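Local coordinates for transcobalamin-1 (Homo sapiens, PDB 4KKI), which binds vitamin B12 with femtomolar affinity, enclosing it between an alpha-helical barrel domain and a smaller beta domain, and protects it from stomach acid, at residues Lys37-Thr42 / Ala288-Ala293; Leu149-Leu154 / Thr196-Ser201; Leu156-Tyr161 / Asn204-Ala209; Ser230-Asn235 / Asn261-Gln266; Ser360-Ala365 / Leu426-Ser431. All blocks are in the same frame, centred on the assembly; numbering follows the deposited sequence.

Interaction 1: residues Lys37-Thr42 / Ala288-Ala293; sequences KPLLNT and AQVLPA
Leu-39 carries the contact between helix 37-45 and helix 284-294, driving one branch into the angle between Val-290 and Leu-291. Its CD1 lies 3.8 Å from Val-290 CG1 and 4.0 Å from Leu-291 CD1, so a single methyl touches two consecutive residues of the facing helix. The other branch, CD2, comes within 4.1 Å of the same Val-290 CG1, which therefore rests against the fork of the leucine. Leu-39 and Val-290 meet at about a right angle, whereas Leu-291 meets Leu-39 on a slant. Val-290 presents CG1 because this methyl stands between the backbone N and the carbonyl carbon (chi1 76°), leaving CG2 anti to the N. No hydrogen bond joins the segments, and all three touching residues are buried. Within helix 37-45, Thr-42 OG1 bonds to Pro-38 O at 3.0 Å; Thr-42 N reaches that oxygen from the opposite face of its plane. Next to Val-290, Gln-289 NE2 donates to the bound cyanocobalamin, so the back of a ligand-binding helix is packed here. Phe-281 touches both Leu-39 and Val-290, helix 55-63 lies against Leu-291, and helix 244-252 packs on Pro-292 and Ala-293.

Interaction 2: residues Leu149-Leu154 / Thr196-Ser201; sequences LDVLAL and TCVKKS
In the alpha6-alpha6 barrel of the N-terminal domain, helix 144-156 packs against helix 185-203 through two pairs of side chains, Val-151 with Val-198 and Leu-152 with Cys-197. The valines meet through one methyl each: CG1 of Val-151 lies 3.8 Å from CG2 of Val-198, the two side chains approaching at a slant. The methyls come from different rotational positions. CG1 of Val-151 is anti to its own N, while CG2 of Val-198 is anti to the carbonyl carbon and lies beside the N. One residue on from Val-151 and one back from Val-198, CD1 of Leu-152 sits 4.0 Å from CB of Cys-197. The leucine thus meets the methylene of the cysteine, whose SG is turned anti to the backbone N (chi1 179°) and forms a disulfide with Cys-155, close beyond Leu-152 on the same helix. The covalent link ties together the two helices that the apolar pairs hold side by side, and the CA atoms of Leu-152 and Cys-197 come to 6.5 Å. All four touching residues are buried, and no hydrogen bond crosses between them. Phe-170 covers Val-151 and Phe-299 covers Leu-152; helix 213-229 packs on Val-198 through Ile-217, and helices 92-102 and 118-135 close over the other side of helix 144-156.

Interaction 3: residues Leu156-Tyr161 / Asn204-Ala209; sequences LFNGNY and NGQIKA
Asn-158 meets Gln-206 through its amide nitrogen, and Tyr-161 meets Ile-207 through its phenol end. From CB, the Asn-158 side chain leaves the backbone with CG anti to the carbonyl carbon (chi1 -62°), which swings the amide toward the loop 204-209. There it is Asn-158 ND2 that makes the approach, 3.3 Å from Gln-206 CG and 4.0 Å from Gln-206 CB, so the amide nitrogen rests against the aliphatic part of the glutamine. The two amide planes stand 88° apart, and no hydrogen bond forms between them. The Gln-206 chain bends at chi2 and carries its own amide back along its loop, where Asn-204 ND2 donates a weak bond to Gln-206 OE1 at 3.4 Å. The second pair is more buried. Tyr-161 has CG between the backbone N and the carbonyl carbon (chi1 62°), and the ring reaches across to place OH 3.9 Å from Ile-207 CG1. Ile-207 CG1 also lies 4.3 Å from Tyr-161 CZ, approaching the ring obliquely. Ser-201, on the last turns of helix 185-203, touches both Gln-206 and Ile-207, while Thr-163 of helix 163-169 meets Ile-207. Away from the cobalamin site, the arrangement joins two inter-helix loops of the helical barrel, after helices 144-156 and 185-203, with exposed amides in one pair and a more buried tyrosine-isoleucine pair in the other.

Interaction 4: residues Ser230-Asn235 / Asn261-Gln266; sequences SEKKEN and NDWNCQ
The indole of Trp-263 has Cys-265 CA over one face, 3.5 Å above the ring plane and displaced toward the rim, while Lys-232 comes up obliquely to its five-membered ring. There Lys-232 CD lies 3.7 Å from Trp-263 CD1, an aliphatic contact made by the lysine chain and not by its charged end. Trp-263 NE1 is held separately, by a hydrogen bond to Thr-268 OG1 in the first turn of helix 265-277. Lys-232 starts out extended, with CG anti to the backbone N (chi1 -177°), and then bends twice: the bend at chi3 lays Lys-232 CE 3.5 Å from Asp-262 O, and the one at chi4 turns NZ toward a water. In the N-terminal helical domain this contact connects the loop after helix 213-229 with the approach to helix 265-277. Asn-264 occupies the N-cap of that helix, its OD1 accepting a weak bond from Gln-266 N, and Cys-265 is tied by a disulfide to Cys-26 near the chain's N-terminus. The water weakly bridges the segments, 3.3 Å from Lys-232 NZ and 3.5 Å from Asn-261 O. Nearby, Asp-262 OD2 accepts from Asn-259 N. Met-248, Leu-251 and Phe-252 of helix 244-252, with Ile-238 and Tyr-258, also touch the Trp-263 side chain.

Interaction 5: residues Ser360-Ala365 / Leu426-Ser431; sequences SVMEKA and LEVRWS
Val-361 and Leu-426 make the tighter half of this helix-on-sheet contact. CD1 of Leu-426 lies 3.8 Å from CG2 of Val-361 and 4.1 Å from CG1, so one leucine methyl faces both valine methyls at a slant. Leu-426 CG, the branch point, is anti to the carbonyl carbon (chi1 -54°), and the extended chain beyond it carries CD1 to the helix. The second pair is looser: Met-362 SD approaches Val-428 CG2 only to 4.4 Å. All four residues are buried, and no hydrogen bond links helix to strand. Glu-427 and Arg-429 do not meet the helix and instead pair with each other. Arg-429 binds side-on, its NE to Glu-427 OE2 at 2.9 Å and its NH2 to Glu-427 OE1 at 3.2 Å, with the carboxylate met from above its plane. Arg-341 adds a salt bridge to Glu-427 OE2, and Arg-429 is partly open to solvent. Tyr-338, Phe-358 and Ile-386 add to the apolar layer, and Val-428 also touches Leu-404. Ile-386 and Leu-404 are cobalamin-binding residues, which places this layer just behind the ligand site. A helix laid on a mixed sheet, here through strand 426-432, builds the C-terminal beta domain, consistent with a ubiquitin-like (beta-grasp) relationship.

How the interactions relate
Interactions 1 to 4 all belong to the N-terminal helical domain, and interaction 5 lies in the C-terminal beta domain across the cobalamin. Interactions 2 and 3 adjoin, with centres 8 Å apart: Leu-154 O probably accepts a hydrogen bond from Gly-159 N, and Cys-197 SG packs near Leu-156 N. The loops of interaction 3 thus continue the helices of interaction 2. Interaction 4 lies 21 Å from interaction 1 between centres, and their helices 265-277 and 284-294 are consecutive. Interaction 1 includes the ligand-binding Gln-289, though the side chain of its packing residue Val-290 is about 9 Å from cyanocobalamin; that of Val-428 in interaction 5 is about 6 Å from it.

Interaction 1: residues Lys37-Thr42 / Ala288-Ala293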
# COMPACT_ATOMS: atom_id res chain seq x y z
N LYS A 37 18.15 -9.84 -0.96
CA LYS A 37 18.01 -10.90 0.05
C LYS A 37 17.26 -10.50 1.33
O LYS A 37 16.42 -11.27 1.81
CB LYS A 37 19.37 -11.52 0.40
CG LYS A 37 19.44 -13.04 0.27
CD LYS A 37 18.41 -13.72 1.16
CE LYS A 37 18.56 -15.24 1.13
NZ LYS A 37 19.82 -15.71 1.77
N PRO A 38 17.55 -9.31 1.90
CA PRO A 38 16.80 -8.93 3.10
C PRO A 38 15.30 -8.89 2.87
O PRO A 38 14.53 -9.24 3.77
CB PRO A 38 17.33 -7.52 3.40
CG PRO A 38 18.72 -7.55 2.88
CD PRO A 38 18.64 -8.35 1.62
N LEU A 39 14.88 -8.48 1.68
CA LEU A 39 13.47 -8.46 1.33
C LEU A 39 12.93 -9.89 1.35
O LEU A 39 11.86 -10.15 1.90
CB LEU A 39 13.25 -7.85 -0.05
CG LEU A 39 13.73 -6.42 -0.28
CD1 LEU A 39 13.33 -5.95 -1.67
CD2 LEU A 39 13.19 -5.49 0.78
N LEU A 40 13.69 -10.79 0.74
CA LEU A 40 13.31 -12.20 0.67
C LEU A 40 13.22 -12.78 2.07
O LEU A 40 12.23 -13.42 2.42
CB LEU A 40 14.32 -12.99 -0.18
CG LEU A 40 14.54 -12.49 -1.62
CD1 LEU A 40 15.63 -13.29 -2.33
CD2 LEU A 40 13.24 -12.55 -2.41
N ASN A 41 14.25 -12.55 2.88
CA ASN A 41 14.27 -13.02 4.26
C ASN A 41 13.08 -12.54 5.06
O ASN A 41 12.39 -13.33 5.69
CB ASN A 41 15.58 -12.62 4.95
CG ASN A 41 16.78 -13.32 4.36
OD1 ASN A 41 16.68 -14.41 3.81
ND2 ASN A 41 17.95 -12.68 4.46
N THR A 42 12.83 -11.23 5.02
CA THR A 42 11.69 -10.62 5.71
C THR A 42 10.36 -11.31 5.37
O THR A 42 9.58 -11.63 6.26
CB THR A 42 11.59 -9.12 5.37
OG1 THR A 42 12.69 -8.41 5.98
CG2 THR A 42 10.28 -8.54 5.89
N ALA A 288 7.13 -6.44 0.45
CA ALA A 288 6.30 -6.93 -0.65
C ALA A 288 6.01 -5.86 -1.69
O ALA A 288 6.04 -6.13 -2.89
CB ALA A 288 5.00 -7.52 -0.11
N GLN A 289 5.73 -4.64 -1.24
CA GLN A 289 5.33 -3.59 -2.16
C GLN A 289 6.49 -3.02 -2.98
O GLN A 289 6.29 -2.53 -4.09
CB GLN A 289 4.60 -2.46 -1.43
CG GLN A 289 3.26 -2.87 -0.87
CD GLN A 289 2.51 -1.72 -0.25
OE1 GLN A 289 1.28 -1.76 -0.13
NE2 GLN A 289 3.23 -0.69 0.16
N VAL A 290 7.70 -3.11 -2.44
CA VAL A 290 8.86 -2.52 -3.11
C VAL A 290 9.52 -3.48 -4.11
O VAL A 290 10.11 -3.04 -5.10
CB VAL A 290 9.91 -2.01 -2.09
CG1 VAL A 290 10.70 -3.17 -1.48
CG2 VAL A 290 10.86 -1.02 -2.75
N LEU A 291 9.38 -4.78 -3.87
CA LEU A 291 10.09 -5.80 -4.64
C LEU A 291 9.87 -5.81 -6.17
O LEU A 291 10.85 -5.86 -6.92
CB LEU A 291 9.84 -7.20 -4.05
CG LEU A 291 10.52 -8.36 -4.79
CD1 LEU A 291 12.03 -8.23 -4.72
CD2 LEU A 291 10.06 -9.70 -4.23
N PRO A 292 8.60 -5.78 -6.64
CA PRO A 292 8.39 -5.92 -8.09
C PRO A 292 9.14 -4.89 -8.94
O PRO A 292 9.78 -5.26 -9.93
CB PRO A 292 6.88 -5.71 -8.24
CG PRO A 292 6.32 -6.17 -6.94
CD PRO A 292 7.32 -5.73 -5.91
N ALA A 293 9.07 -3.62 -8.55
CA ALA A 293 9.73 -2.55 -9.29
C ALA A 293 11.24 -2.74 -9.36
O ALA A 293 11.86 -2.47 -10.39
CB ALA A 293 9.39 -1.20 -8.68

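Interaction 2: residues Leu149-Leu154 / Thr196-Ser201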
# COMPACT_ATOMS: atom_id res chain seq x y z
N LEU A 149 -7.01 -0.33 -6.66
CA LEU A 149 -6.80 -1.78 -6.64
C LEU A 149 -8.00 -2.49 -7.25
O LEU A 149 -7.85 -3.46 -7.99
CB LEU A 149 -6.56 -2.28 -5.21
CG LEU A 149 -5.16 -2.09 -4.62
CD1 LEU A 149 -5.14 -2.49 -3.15
CD2 LEU A 149 -4.14 -2.90 -5.40
N ASP A 150 -9.20 -1.99 -6.94
CA ASP A 150 -10.43 -2.59 -7.45
C ASP A 150 -10.51 -2.51 -8.97
O ASP A 150 -10.74 -3.52 -9.64
CB ASP A 150 -11.66 -1.90 -6.84
CG ASP A 150 -11.74 -2.08 -5.34
OD1 ASP A 150 -11.18 -3.08 -4.83
OD2 ASP A 150 -12.34 -1.22 -4.67
N VAL A 151 -10.33 -1.31 -9.51
CA VAL A 151 -10.37 -1.11 -10.95
C VAL A 151 -9.28 -1.92 -11.65
O VAL A 151 -9.52 -2.53 -12.69
CB VAL A 151 -10.22 0.39 -11.31
CG1 VAL A 151 -10.17 0.57 -12.82
CG2 VAL A 151 -11.37 1.18 -10.71
N LEU A 152 -8.09 -1.94 -11.05
CA LEU A 152 -6.96 -2.67 -11.61
C LEU A 152 -7.27 -4.16 -11.75
O LEU A 152 -7.07 -4.75 -12.81
CB LEU A 152 -5.71 -2.48 -10.75
CG LEU A 152 -4.45 -3.24 -11.15
CD1 LEU A 152 -4.03 -2.90 -12.57
CD2 LEU A 152 -3.31 -2.95 -10.17
N ALA A 153 -7.78 -4.75 -10.68
CA ALA A 153 -8.11 -6.17 -10.66
C ALA A 153 -9.24 -6.51 -11.63
O ALA A 153 -9.15 -7.49 -12.38
CB ALA A 153 -8.47 -6.62 -9.25
N LEU A 154 -10.30 -5.71 -11.62
CA LEU A 154 -11.43 -5.90 -12.52
C LEU A 154 -11.01 -5.76 -13.98
O LEU A 154 -11.51 -6.48 -14.85
CB LEU A 154 -12.56 -4.91 -12.20
CG LEU A 154 -13.28 -5.11 -10.87
CD1 LEU A 154 -14.23 -3.95 -10.60
CD2 LEU A 154 -14.02 -6.43 -10.86
N THR A 196 -4.00 3.04 -16.32
CA THR A 196 -3.19 2.58 -17.44
C THR A 196 -3.73 1.25 -17.97
O THR A 196 -3.69 0.99 -19.17
CB THR A 196 -1.72 2.42 -17.05
OG1 THR A 196 -1.24 3.66 -16.51
CG2 THR A 196 -0.87 2.05 -18.25
N CYS A 197 -4.22 0.42 -17.06
CA CYS A 197 -4.82 -0.85 -17.45
C CYS A 197 -6.07 -0.62 -18.30
O CYS A 197 -6.27 -1.28 -19.32
CB CYS A 197 -5.15 -1.71 -16.23
SG CYS A 197 -5.93 -3.29 -16.63
N VAL A 198 -6.90 0.32 -17.86
CA VAL A 198 -8.11 0.67 -18.60
C VAL A 198 -7.76 1.21 -19.99
O VAL A 198 -8.43 0.90 -20.97
CB VAL A 198 -8.96 1.71 -17.84
CG1 VAL A 198 -10.23 2.03 -18.61
CG2 VAL A 198 -9.28 1.21 -16.45
N LYS A 199 -6.70 2.00 -20.05
CA LYS A 199 -6.20 2.52 -21.32
C LYS A 199 -5.84 1.39 -22.28
O LYS A 199 -6.29 1.38 -23.43
CB LYS A 199 -4.99 3.44 -21.10
CG LYS A 199 -5.35 4.82 -20.56
CD LYS A 199 -4.21 5.44 -19.75
CE LYS A 199 -2.93 5.57 -20.56
NZ LYS A 199 -1.82 6.15 -19.76
N LYS A 200 -5.05 0.44 -21.81
CA LYS A 200 -4.64 -0.69 -22.64
C LYS A 200 -5.86 -1.52 -23.04
O LYS A 200 -5.96 -1.98 -24.17
CB LYS A 200 -3.63 -1.57 -21.90
CG LYS A 200 -2.40 -0.82 -21.44
CD LYS A 200 -1.49 -1.69 -20.59
CE LYS A 200 -0.58 -2.54 -21.45
NZ LYS A 200 0.33 -1.68 -22.26
N SER A 201 -6.78 -1.68 -22.10
CA SER A 201 -8.01 -2.43 -22.33
C SER A 201 -8.88 -1.75 -23.39
O SER A 201 -9.53 -2.43 -24.19
CB SER A 201 -8.79 -2.59 -21.03
OG SER A 201 -10.00 -3.30 -21.24

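Interaction 3: residues Leu156-Tyr161 / Asn204-Ala209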
# COMPACT_ATOMS: atom_id res chain seq x y z
N LEU A 156 -7.78 -6.20 -15.23
CA LEU A 156 -6.86 -7.28 -15.60
C LEU A 156 -7.55 -8.62 -15.80
O LEU A 156 -7.05 -9.48 -16.53
CB LEU A 156 -5.77 -7.43 -14.53
CG LEU A 156 -4.69 -6.35 -14.49
CD1 LEU A 156 -3.81 -6.53 -13.26
CD2 LEU A 156 -3.85 -6.42 -15.76
N PHE A 157 -8.70 -8.82 -15.16
CA PHE A 157 -9.38 -10.11 -15.22
C PHE A 157 -10.75 -10.04 -15.89
O PHE A 157 -11.62 -10.88 -15.64
CB PHE A 157 -9.47 -10.73 -13.82
CG PHE A 157 -8.13 -11.06 -13.22
CD1 PHE A 157 -7.40 -10.10 -12.55
CD2 PHE A 157 -7.60 -12.33 -13.36
CE1 PHE A 157 -6.16 -10.40 -12.01
CE2 PHE A 157 -6.36 -12.64 -12.82
CZ PHE A 157 -5.64 -11.67 -12.15
N ASN A 158 -10.92 -9.03 -16.74
CA ASN A 158 -12.13 -8.88 -17.55
C ASN A 158 -13.42 -8.85 -16.74
O ASN A 158 -14.43 -9.41 -17.15
CB ASN A 158 -12.21 -9.99 -18.61
CG ASN A 158 -11.06 -9.93 -19.59
OD1 ASN A 158 -10.22 -10.83 -19.63
ND2 ASN A 158 -11.01 -8.87 -20.38
N GLY A 159 -13.37 -8.20 -15.58
CA GLY A 159 -14.55 -8.02 -14.76
C GLY A 159 -15.39 -6.89 -15.30
O GLY A 159 -14.91 -6.08 -16.10
N ASN A 160 -16.65 -6.82 -14.87
CA ASN A 160 -17.55 -5.78 -15.35
C ASN A 160 -17.45 -4.51 -14.51
O ASN A 160 -17.74 -4.52 -13.31
CB ASN A 160 -18.99 -6.30 -15.39
CG ASN A 160 -19.89 -5.46 -16.28
OD1 ASN A 160 -19.86 -4.23 -16.24
ND2 ASN A 160 -20.68 -6.13 -17.11
N TYR A 161 -17.03 -3.42 -15.14
CA TYR A 161 -16.93 -2.13 -14.47
C TYR A 161 -17.25 -1.02 -15.46
O TYR A 161 -17.03 -1.16 -16.66
CB TYR A 161 -15.52 -1.93 -13.89
CG TYR A 161 -14.42 -1.91 -14.93
CD1 TYR A 161 -13.86 -3.10 -15.39
CD2 TYR A 161 -13.93 -0.72 -15.44
CE1 TYR A 161 -12.85 -3.10 -16.33
CE2 TYR A 161 -12.92 -0.71 -16.39
CZ TYR A 161 -12.38 -1.90 -16.82
OH TYR A 161 -11.38 -1.91 -17.76
N ASN A 204 -7.11 -2.14 -26.83
CA ASN A 204 -7.41 -3.51 -27.25
C ASN A 204 -8.90 -3.66 -27.50
O ASN A 204 -9.63 -2.68 -27.59
CB ASN A 204 -6.94 -4.52 -26.20
CG ASN A 204 -5.44 -4.45 -25.94
OD1 ASN A 204 -4.67 -4.00 -26.79
ND2 ASN A 204 -5.02 -4.90 -24.77
N GLY A 205 -9.37 -4.90 -27.59
CA GLY A 205 -10.78 -5.15 -27.82
C GLY A 205 -11.53 -5.57 -26.57
O GLY A 205 -12.68 -6.01 -26.64
N GLN A 206 -10.88 -5.44 -25.42
CA GLN A 206 -11.44 -5.93 -24.16
C GLN A 206 -12.66 -5.15 -23.68
O GLN A 206 -13.64 -5.74 -23.24
CB GLN A 206 -10.37 -5.95 -23.06
CG GLN A 206 -9.63 -7.26 -22.93
CD GLN A 206 -8.69 -7.53 -24.09
OE1 GLN A 206 -7.53 -7.13 -24.06
NE2 GLN A 206 -9.19 -8.22 -25.10
N ILE A 207 -12.59 -3.83 -23.75
CA ILE A 207 -13.64 -2.99 -23.17
C ILE A 207 -14.08 -1.85 -24.08
O ILE A 207 -13.25 -1.14 -24.65
CB ILE A 207 -13.19 -2.43 -21.80
CG1 ILE A 207 -13.26 -3.52 -20.73
CG2 ILE A 207 -14.04 -1.25 -21.38
CD1 ILE A 207 -14.65 -4.10 -20.54
N LYS A 208 -15.39 -1.68 -24.21
CA LYS A 208 -15.95 -0.56 -24.96
C LYS A 208 -16.30 0.58 -24.02
O LYS A 208 -16.59 0.37 -22.84
CB LYS A 208 -17.20 -1.01 -25.73
CG LYS A 208 -16.95 -2.14 -26.71
CD LYS A 208 -18.24 -2.57 -27.39
CE LYS A 208 -18.01 -3.73 -28.35
NZ LYS A 208 -19.27 -4.18 -28.99
N ALA A 209 -16.28 1.81 -24.54
CA ALA A 209 -16.61 2.99 -23.75
C ALA A 209 -17.07 4.14 -24.63
O ALA A 209 -16.92 4.09 -25.85
CB ALA A 209 -15.41 3.41 -22.92

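Interaction 4: residues Ser230-Asn235 / Asn261-Gln266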
# COMPACT_ATOMS: atom_id res chain seq x y z
N SER A 230 6.38 15.42 -8.51
CA SER A 230 6.51 16.61 -7.68
C SER A 230 6.87 16.25 -6.24
O SER A 230 7.29 17.10 -5.46
CB SER A 230 5.22 17.42 -7.68
OG SER A 230 4.96 17.96 -8.97
N GLU A 231 6.70 14.97 -5.89
CA GLU A 231 7.01 14.51 -4.55
C GLU A 231 8.35 13.79 -4.51
O GLU A 231 8.69 13.15 -3.51
CB GLU A 231 5.90 13.59 -4.03
CG GLU A 231 4.51 14.21 -4.01
CD GLU A 231 4.35 15.31 -2.98
OE1 GLU A 231 5.16 15.37 -2.03
OE2 GLU A 231 3.40 16.11 -3.12
N LYS A 232 9.10 13.88 -5.60
CA LYS A 232 10.42 13.26 -5.66
C LYS A 232 11.41 14.04 -4.79
O LYS A 232 11.58 15.24 -4.94
CB LYS A 232 10.93 13.20 -7.10
CG LYS A 232 12.28 12.51 -7.26
CD LYS A 232 12.62 12.27 -8.73
CE LYS A 232 12.95 13.57 -9.45
NZ LYS A 232 14.23 14.17 -8.97
N LYS A 233 12.05 13.33 -3.86
CA LYS A 233 13.03 13.95 -2.98
C LYS A 233 14.37 14.08 -3.69
O LYS A 233 14.55 13.57 -4.80
CB LYS A 233 13.17 13.16 -1.68
CG LYS A 233 12.26 13.63 -0.56
CD LYS A 233 10.79 13.58 -0.95
CE LYS A 233 9.91 14.18 0.14
NZ LYS A 233 8.47 14.16 -0.25
N GLU A 234 15.31 14.76 -3.04
CA GLU A 234 16.62 15.02 -3.61
C GLU A 234 17.42 13.73 -3.80
O GLU A 234 18.22 13.61 -4.73
CB GLU A 234 17.40 16.00 -2.73
CG GLU A 234 18.64 16.58 -3.37
CD GLU A 234 19.33 17.60 -2.49
OE1 GLU A 234 19.16 17.54 -1.25
OE2 GLU A 234 20.05 18.46 -3.03
N ASN A 235 17.19 12.76 -2.92
CA ASN A 235 17.91 11.49 -2.96
C ASN A 235 17.30 10.46 -3.91
O ASN A 235 17.79 9.34 -4.01
CB ASN A 235 18.03 10.90 -1.55
CG ASN A 235 16.68 10.69 -0.88
OD1 ASN A 235 15.63 10.85 -1.50
ND2 ASN A 235 16.71 10.33 0.40
N ASN A 261 15.04 13.49 -18.20
CA ASN A 261 15.59 14.41 -17.22
C ASN A 261 14.58 14.84 -16.15
O ASN A 261 14.87 15.71 -15.33
CB ASN A 261 16.21 15.63 -17.91
CG ASN A 261 15.31 16.23 -18.97
OD1 ASN A 261 14.08 16.22 -18.84
ND2 ASN A 261 15.91 16.75 -20.03
N ASP A 262 13.41 14.22 -16.17
CA ASP A 262 12.42 14.45 -15.13
C ASP A 262 12.62 13.44 -14.00
O ASP A 262 12.18 13.66 -12.87
CB ASP A 262 11.00 14.34 -15.68
CG ASP A 262 10.66 15.46 -16.65
OD1 ASP A 262 11.24 16.56 -16.52
OD2 ASP A 262 9.81 15.25 -17.54
N TRP A 263 13.29 12.34 -14.32
CA TRP A 263 13.50 11.27 -13.35
C TRP A 263 14.71 10.42 -13.69
O TRP A 263 14.85 9.92 -14.80
CB TRP A 263 12.26 10.37 -13.27
CG TRP A 263 12.39 9.25 -12.28
CD1 TRP A 263 12.94 9.33 -11.03
CD2 TRP A 263 11.99 7.89 -12.47
NE1 TRP A 263 12.88 8.10 -10.42
CE2 TRP A 263 12.30 7.20 -11.28
CE3 TRP A 263 11.38 7.19 -13.51
CZ2 TRP A 263 12.04 5.84 -11.12
CZ3 TRP A 263 11.11 5.85 -13.35
CH2 TRP A 263 11.44 5.18 -12.16
N ASN A 264 15.59 10.25 -12.71
CA ASN A 264 16.71 9.32 -12.83
C ASN A 264 16.36 8.04 -12.09
O ASN A 264 16.47 7.97 -10.87
CB ASN A 264 17.98 9.95 -12.24
CG ASN A 264 19.23 9.14 -12.54
OD1 ASN A 264 19.16 7.94 -12.82
ND2 ASN A 264 20.38 9.79 -12.47
N CYS A 265 15.92 7.03 -12.84
CA CYS A 265 15.48 5.77 -12.25
C CYS A 265 16.59 5.08 -11.49
O CYS A 265 16.35 4.46 -10.45
CB CYS A 265 14.92 4.84 -13.33
SG CYS A 265 14.31 3.24 -12.71
N GLN A 266 17.81 5.18 -12.00
CA GLN A 266 18.95 4.52 -11.38
C GLN A 266 19.25 5.09 -10.00
O GLN A 266 19.55 4.34 -9.07
CB GLN A 266 20.19 4.62 -12.28
CG GLN A 266 21.31 3.68 -11.87
CD GLN A 266 20.91 2.22 -11.97
OE1 GLN A 266 21.13 1.44 -11.04
NE2 GLN A 266 20.33 1.84 -13.10
O HOH W 1 15.11 15.53 -11.85

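Interaction 5: residues Ser360-Ala365 / Leu426-Ser431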
# COMPACT_ATOMS: atom_id res chain seq x y z
N SER A 360 5.85 1.86 22.64
CA SER A 360 6.30 1.70 24.02
C SER A 360 6.12 2.99 24.80
O SER A 360 5.76 2.97 25.98
CB SER A 360 7.76 1.24 24.05
OG SER A 360 7.93 0.01 23.38
N VAL A 361 6.37 4.12 24.13
CA VAL A 361 6.17 5.43 24.73
C VAL A 361 4.71 5.62 25.11
O VAL A 361 4.39 6.06 26.22
CB VAL A 361 6.60 6.55 23.76
CG1 VAL A 361 6.14 7.91 24.27
CG2 VAL A 361 8.11 6.53 23.57
N MET A 362 3.82 5.27 24.19
CA MET A 362 2.38 5.39 24.41
C MET A 362 1.93 4.55 25.60
O MET A 362 1.11 4.99 26.40
CB MET A 362 1.61 4.99 23.15
CG MET A 362 1.90 5.85 21.93
SD MET A 362 0.91 5.38 20.49
CE MET A 362 -0.74 5.61 21.13
N GLU A 363 2.47 3.34 25.70
CA GLU A 363 2.10 2.42 26.76
C GLU A 363 2.57 2.88 28.14
O GLU A 363 1.87 2.68 29.13
CB GLU A 363 2.62 1.01 26.46
CG GLU A 363 1.95 0.36 25.26
CD GLU A 363 2.52 -1.02 24.95
OE1 GLU A 363 3.62 -1.33 25.44
OE2 GLU A 363 1.85 -1.78 24.21
N LYS A 364 3.74 3.51 28.19
CA LYS A 364 4.24 4.07 29.44
C LYS A 364 3.37 5.23 29.89
O LYS A 364 3.06 5.36 31.08
CB LYS A 364 5.69 4.52 29.29
CG LYS A 364 6.71 3.50 29.76
CD LYS A 364 6.48 3.12 31.21
CE LYS A 364 6.63 4.32 32.14
NZ LYS A 364 6.27 4.00 33.54
N ALA A 365 2.97 6.07 28.95
CA ALA A 365 2.11 7.20 29.25
C ALA A 365 0.73 6.72 29.71
O ALA A 365 0.12 7.34 30.59
CB ALA A 365 1.98 8.12 28.04
N LEU A 426 7.65 13.74 20.37
CA LEU A 426 6.68 12.77 19.86
C LEU A 426 5.26 13.27 20.08
O LEU A 426 4.93 13.80 21.14
CB LEU A 426 6.87 11.42 20.54
CG LEU A 426 8.28 10.85 20.46
CD1 LEU A 426 8.33 9.51 21.17
CD2 LEU A 426 8.72 10.72 19.01
N GLU A 427 4.41 13.08 19.07
CA GLU A 427 3.04 13.57 19.16
C GLU A 427 2.06 12.67 18.43
O GLU A 427 2.33 12.21 17.32
CB GLU A 427 2.96 14.99 18.60
CG GLU A 427 1.56 15.59 18.61
CD GLU A 427 1.53 16.99 18.03
OE1 GLU A 427 2.61 17.58 17.83
OE2 GLU A 427 0.42 17.50 17.75
N VAL A 428 0.93 12.41 19.07
CA VAL A 428 -0.19 11.75 18.40
C VAL A 428 -1.31 12.77 18.24
O VAL A 428 -1.85 13.27 19.23
CB VAL A 428 -0.69 10.54 19.19
CG1 VAL A 428 -1.70 9.77 18.35
CG2 VAL A 428 0.47 9.64 19.58
N ARG A 429 -1.65 13.08 17.00
CA ARG A 429 -2.53 14.21 16.69
C ARG A 429 -3.85 13.79 16.03
O ARG A 429 -3.86 13.00 15.09
CB ARG A 429 -1.79 15.20 15.79
CG ARG A 429 -2.61 16.38 15.31
CD ARG A 429 -1.79 17.28 14.39
NE ARG A 429 -0.54 17.71 15.03
CZ ARG A 429 0.40 18.43 14.44
NH1 ARG A 429 0.25 18.81 13.17
NH2 ARG A 429 1.49 18.77 15.10
N TRP A 430 -4.95 14.32 16.54
CA TRP A 430 -6.26 14.12 15.94
C TRP A 430 -6.36 14.94 14.65
O TRP A 430 -6.31 16.16 14.69
CB TRP A 430 -7.35 14.53 16.93
CG TRP A 430 -8.74 14.35 16.43
CD1 TRP A 430 -9.61 15.33 16.06
CD2 TRP A 430 -9.43 13.11 16.24
NE1 TRP A 430 -10.80 14.78 15.65
CE2 TRP A 430 -10.72 13.41 15.75
CE3 TRP A 430 -9.08 11.77 16.43
CZ2 TRP A 430 -11.66 12.43 15.46
CZ3 TRP A 430 -10.02 10.79 16.14
CH2 TRP A 430 -11.29 11.13 15.66
N SER A 431 -6.50 14.26 13.52
CA SER A 431 -6.40 14.94 12.22
C SER A 431 -7.49 14.55 11.22
O SER A 431 -8.18 13.54 11.40
CB SER A 431 -5.02 14.69 11.60
OG SER A 431 -3.99 15.00 12.52